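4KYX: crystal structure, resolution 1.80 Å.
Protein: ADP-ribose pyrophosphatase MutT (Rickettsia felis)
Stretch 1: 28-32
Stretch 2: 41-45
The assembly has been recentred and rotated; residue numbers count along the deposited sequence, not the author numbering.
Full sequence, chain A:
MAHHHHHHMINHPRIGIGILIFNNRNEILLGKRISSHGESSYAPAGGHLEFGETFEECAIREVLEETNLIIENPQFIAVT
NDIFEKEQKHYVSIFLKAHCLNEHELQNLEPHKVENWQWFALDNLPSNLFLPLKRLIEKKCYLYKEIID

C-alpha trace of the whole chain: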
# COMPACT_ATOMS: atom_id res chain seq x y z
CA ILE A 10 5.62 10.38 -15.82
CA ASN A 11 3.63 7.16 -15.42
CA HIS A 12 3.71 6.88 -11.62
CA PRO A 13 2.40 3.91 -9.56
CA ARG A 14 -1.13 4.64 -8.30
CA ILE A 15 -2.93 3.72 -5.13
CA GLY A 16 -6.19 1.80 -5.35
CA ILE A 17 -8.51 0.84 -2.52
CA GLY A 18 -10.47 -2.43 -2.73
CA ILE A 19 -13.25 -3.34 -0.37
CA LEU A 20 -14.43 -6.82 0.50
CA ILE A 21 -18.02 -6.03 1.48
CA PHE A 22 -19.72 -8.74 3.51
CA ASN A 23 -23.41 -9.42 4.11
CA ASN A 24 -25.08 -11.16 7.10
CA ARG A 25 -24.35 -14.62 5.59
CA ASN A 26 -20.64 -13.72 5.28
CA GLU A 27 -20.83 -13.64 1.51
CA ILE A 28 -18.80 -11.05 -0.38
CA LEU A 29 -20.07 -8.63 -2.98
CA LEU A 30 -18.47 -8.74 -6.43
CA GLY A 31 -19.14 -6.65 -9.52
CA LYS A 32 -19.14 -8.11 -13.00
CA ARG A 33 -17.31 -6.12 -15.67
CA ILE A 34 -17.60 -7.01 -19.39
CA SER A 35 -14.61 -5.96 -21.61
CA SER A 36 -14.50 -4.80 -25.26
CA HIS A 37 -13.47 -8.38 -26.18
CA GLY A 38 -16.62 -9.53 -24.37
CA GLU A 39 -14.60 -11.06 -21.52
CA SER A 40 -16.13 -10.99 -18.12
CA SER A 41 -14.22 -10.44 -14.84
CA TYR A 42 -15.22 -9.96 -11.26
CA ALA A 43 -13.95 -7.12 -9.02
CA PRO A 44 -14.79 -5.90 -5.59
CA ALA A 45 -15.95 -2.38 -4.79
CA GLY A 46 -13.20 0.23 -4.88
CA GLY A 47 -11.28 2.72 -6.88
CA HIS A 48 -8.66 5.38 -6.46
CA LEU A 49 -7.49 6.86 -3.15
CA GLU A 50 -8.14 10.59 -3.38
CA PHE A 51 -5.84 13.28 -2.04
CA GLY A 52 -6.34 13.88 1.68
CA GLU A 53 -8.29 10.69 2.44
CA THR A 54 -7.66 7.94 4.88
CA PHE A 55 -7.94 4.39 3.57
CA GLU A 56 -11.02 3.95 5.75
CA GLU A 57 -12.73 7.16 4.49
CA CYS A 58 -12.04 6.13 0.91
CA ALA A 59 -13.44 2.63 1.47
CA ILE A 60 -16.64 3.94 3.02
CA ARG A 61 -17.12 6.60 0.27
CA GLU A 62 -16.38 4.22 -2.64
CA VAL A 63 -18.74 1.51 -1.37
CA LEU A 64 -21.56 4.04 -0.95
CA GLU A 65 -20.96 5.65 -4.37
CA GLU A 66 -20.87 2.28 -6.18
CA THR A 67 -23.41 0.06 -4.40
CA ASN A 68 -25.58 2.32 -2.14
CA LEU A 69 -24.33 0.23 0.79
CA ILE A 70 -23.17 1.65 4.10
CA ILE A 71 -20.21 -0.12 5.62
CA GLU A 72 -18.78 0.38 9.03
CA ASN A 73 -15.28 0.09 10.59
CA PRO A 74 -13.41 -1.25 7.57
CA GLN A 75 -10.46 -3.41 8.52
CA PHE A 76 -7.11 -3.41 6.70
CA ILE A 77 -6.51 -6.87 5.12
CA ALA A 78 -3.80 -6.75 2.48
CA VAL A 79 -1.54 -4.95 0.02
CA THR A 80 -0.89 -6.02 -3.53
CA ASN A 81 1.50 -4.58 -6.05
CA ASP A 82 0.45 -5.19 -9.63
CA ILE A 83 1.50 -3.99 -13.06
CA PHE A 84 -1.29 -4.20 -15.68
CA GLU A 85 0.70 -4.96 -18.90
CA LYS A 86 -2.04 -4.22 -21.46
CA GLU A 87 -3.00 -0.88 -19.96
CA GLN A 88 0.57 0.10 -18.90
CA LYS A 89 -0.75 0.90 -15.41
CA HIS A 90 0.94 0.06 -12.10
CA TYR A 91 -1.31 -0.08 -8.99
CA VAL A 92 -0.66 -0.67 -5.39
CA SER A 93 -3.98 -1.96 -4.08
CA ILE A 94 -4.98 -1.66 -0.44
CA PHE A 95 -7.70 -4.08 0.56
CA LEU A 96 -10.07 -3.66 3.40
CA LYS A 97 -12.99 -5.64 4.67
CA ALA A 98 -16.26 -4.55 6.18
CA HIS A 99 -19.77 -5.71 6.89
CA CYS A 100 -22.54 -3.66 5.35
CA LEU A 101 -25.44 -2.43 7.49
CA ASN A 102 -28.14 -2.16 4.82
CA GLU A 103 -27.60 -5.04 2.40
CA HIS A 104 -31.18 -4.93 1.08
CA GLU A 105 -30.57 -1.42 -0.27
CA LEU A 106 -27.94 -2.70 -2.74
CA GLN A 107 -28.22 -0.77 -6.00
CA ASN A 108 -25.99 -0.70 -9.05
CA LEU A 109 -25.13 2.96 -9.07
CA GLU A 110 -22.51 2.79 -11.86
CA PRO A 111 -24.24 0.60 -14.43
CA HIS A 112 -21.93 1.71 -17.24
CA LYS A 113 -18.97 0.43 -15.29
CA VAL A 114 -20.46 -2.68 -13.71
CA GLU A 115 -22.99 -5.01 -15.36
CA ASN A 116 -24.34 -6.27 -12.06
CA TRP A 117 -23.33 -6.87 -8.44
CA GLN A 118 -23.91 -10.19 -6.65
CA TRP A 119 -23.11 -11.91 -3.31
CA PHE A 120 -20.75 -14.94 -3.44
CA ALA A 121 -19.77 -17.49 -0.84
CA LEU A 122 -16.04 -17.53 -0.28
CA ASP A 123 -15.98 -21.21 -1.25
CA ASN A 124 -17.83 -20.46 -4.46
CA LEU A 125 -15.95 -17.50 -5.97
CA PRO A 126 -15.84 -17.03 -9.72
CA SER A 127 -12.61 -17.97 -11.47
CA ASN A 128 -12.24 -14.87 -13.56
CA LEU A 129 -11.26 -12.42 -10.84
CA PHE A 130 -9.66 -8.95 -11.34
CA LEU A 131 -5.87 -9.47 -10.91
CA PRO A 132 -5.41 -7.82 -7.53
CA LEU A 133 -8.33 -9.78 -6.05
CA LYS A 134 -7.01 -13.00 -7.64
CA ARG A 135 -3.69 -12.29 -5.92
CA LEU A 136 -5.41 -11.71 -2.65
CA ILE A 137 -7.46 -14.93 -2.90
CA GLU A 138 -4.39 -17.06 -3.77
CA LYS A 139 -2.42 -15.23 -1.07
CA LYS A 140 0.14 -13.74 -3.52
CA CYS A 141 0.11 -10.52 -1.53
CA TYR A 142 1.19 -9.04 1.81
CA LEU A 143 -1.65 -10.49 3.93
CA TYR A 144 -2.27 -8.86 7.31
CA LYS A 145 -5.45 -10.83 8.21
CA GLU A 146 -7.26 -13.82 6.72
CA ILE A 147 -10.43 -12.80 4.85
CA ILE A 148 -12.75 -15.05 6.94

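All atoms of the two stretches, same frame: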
# COMPACT_ATOMS: atom_id res chain seq x y z
N ILE A 28 -19.45 -12.28 0.09
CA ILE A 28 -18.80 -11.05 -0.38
C ILE A 28 -19.41 -10.58 -1.69
O ILE A 28 -19.92 -11.37 -2.55
CB ILE A 28 -17.29 -11.21 -0.57
CG1 ILE A 28 -17.03 -12.30 -1.61
CG2 ILE A 28 -16.63 -11.55 0.75
CD1 ILE A 28 -15.58 -12.37 -1.99
N LEU A 29 -19.40 -9.27 -1.85
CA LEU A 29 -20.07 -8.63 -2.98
C LEU A 29 -19.01 -8.49 -4.07
O LEU A 29 -17.94 -7.97 -3.81
CB LEU A 29 -20.61 -7.24 -2.59
CG LEU A 29 -21.51 -6.63 -3.68
CD1 LEU A 29 -22.87 -7.34 -3.59
CD2 LEU A 29 -21.69 -5.13 -3.62
N LEU A 30 -19.32 -8.95 -5.26
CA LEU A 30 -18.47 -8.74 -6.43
C LEU A 30 -19.28 -8.17 -7.56
O LEU A 30 -20.50 -8.53 -7.77
CB LEU A 30 -17.79 -10.04 -6.88
CG LEU A 30 -16.87 -10.75 -5.86
CD1 LEU A 30 -16.42 -12.07 -6.46
CD2 LEU A 30 -15.70 -9.90 -5.43
N GLY A 31 -18.59 -7.34 -8.36
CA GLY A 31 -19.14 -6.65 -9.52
C GLY A 31 -18.61 -7.22 -10.80
O GLY A 31 -17.37 -7.35 -10.96
N LYS A 32 -19.52 -7.63 -11.68
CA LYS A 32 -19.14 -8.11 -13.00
C LYS A 32 -18.87 -6.98 -13.99
O LYS A 32 -19.71 -6.10 -14.22
CB LYS A 32 -20.14 -9.12 -13.61
CG LYS A 32 -19.52 -9.94 -14.78
CD LYS A 32 -20.46 -10.97 -15.37
CE LYS A 32 -21.68 -10.27 -16.04
NZ LYS A 32 -22.47 -11.22 -16.83
N SER A 41 -15.07 -10.27 -16.05
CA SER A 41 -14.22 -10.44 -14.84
C SER A 41 -14.92 -9.90 -13.64
O SER A 41 -15.81 -9.05 -13.78
CB SER A 41 -12.84 -9.77 -14.99
OG SER A 41 -12.99 -8.41 -15.30
N TYR A 42 -14.58 -10.42 -12.47
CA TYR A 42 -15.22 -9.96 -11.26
C TYR A 42 -14.26 -9.13 -10.40
O TYR A 42 -13.12 -9.52 -10.19
CB TYR A 42 -15.81 -11.12 -10.46
CG TYR A 42 -16.95 -11.78 -11.15
CD1 TYR A 42 -16.71 -12.73 -12.13
CD2 TYR A 42 -18.28 -11.47 -10.83
CE1 TYR A 42 -17.74 -13.37 -12.78
CE2 TYR A 42 -19.33 -12.13 -11.48
CZ TYR A 42 -19.04 -13.06 -12.46
OH TYR A 42 -20.00 -13.75 -13.17
N ALA A 43 -14.75 -7.99 -9.90
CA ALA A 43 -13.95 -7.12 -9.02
C ALA A 43 -14.74 -6.74 -7.81
O ALA A 43 -15.95 -6.59 -7.86
CB ALA A 43 -13.51 -5.86 -9.72
N PRO A 44 -14.04 -6.46 -6.71
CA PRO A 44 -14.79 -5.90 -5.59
C PRO A 44 -15.10 -4.41 -5.79
O PRO A 44 -14.60 -3.79 -6.74
CB PRO A 44 -13.83 -6.14 -4.43
CG PRO A 44 -12.48 -6.09 -5.06
CD PRO A 44 -12.59 -6.53 -6.47
N ALA A 45 -15.84 -3.82 -4.86
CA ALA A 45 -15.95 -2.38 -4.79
C ALA A 45 -14.56 -1.75 -4.61
O ALA A 45 -13.63 -2.41 -4.04
CB ALA A 45 -16.88 -2.00 -3.66

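The most unusual feature of this contact is that its central hydrogen-bonded pair is built around a residue with no side chain. Gly31 faces Ala43 across two antiparallel strands, their CA atoms 5.2 Å apart, and the two residues exchange both of their backbone hydrogen bonds. Gly31 N donates to Ala43 O at 2.8 Å and Ala43 N donates to Gly31 O at 2.9 Å; with angles at hydrogen of 170° and 167°, both bonds are short and nearly linear. This closed ring of two bonds is the signature of a hydrogen-bonded antiparallel pair. Gly31, at phi/psi -109/125, adopts an ordinary strand conformation, so its backbone does not require glycine here. What glycine does provide is a bare position beside the small methyl of Ala43, on the sheet face to which that methyl points.

The next pair, Lys32 and Tyr42, is of the non-hydrogen-bonded kind, and its CA atoms lie closer, at 4.7 Å. Weaker CA-H...O contacts supplement the backbone bonding: Tyr42 CA lies 3.4 Å from Gly31 O, and Lys32 CA lies 3.5 Å from Ser41 O. Carbonyl oxygens that point between the strands thus meet polarised CA-H groups as well as amides.

Lys32 and Tyr42 send their side chains to the same face of the sheet, where they pack together. Lys32 CG sits 4.2 Å from the centroid of the Tyr42 ring and only 22° off the ring normal, a CH-pi contact over the ring face. Farther along, Lys32 CD comes within 3.6 Å of Tyr42 OH. Lysine suits this place because its long aliphatic stem can cover an aromatic ring while its end leads away, leaving the charged NZ free of the ring. Tyrosine, in turn, offers a broad apolar face for the methylenes and carries its polar hydroxyl at the far end of a partly exposed side chain.

Leu30 adds an apolar flank. Its CA-to-CB bond points sideways, yet its branched end reaches the other strand: CD1 lies 4.2 Å from Tyr42 CB, and CD2 lies 4.3 Å from Pro44 CB. Leucine is apt for a buried site of this sort, since its two methyls let one side chain touch two neighbours. Pro44 has no amide hydrogen to donate, but its ring carbons give Leu30 an apolar surface, even though its own CA-to-CB bond points away. Ile28, also buried, makes no contact with the second stretch.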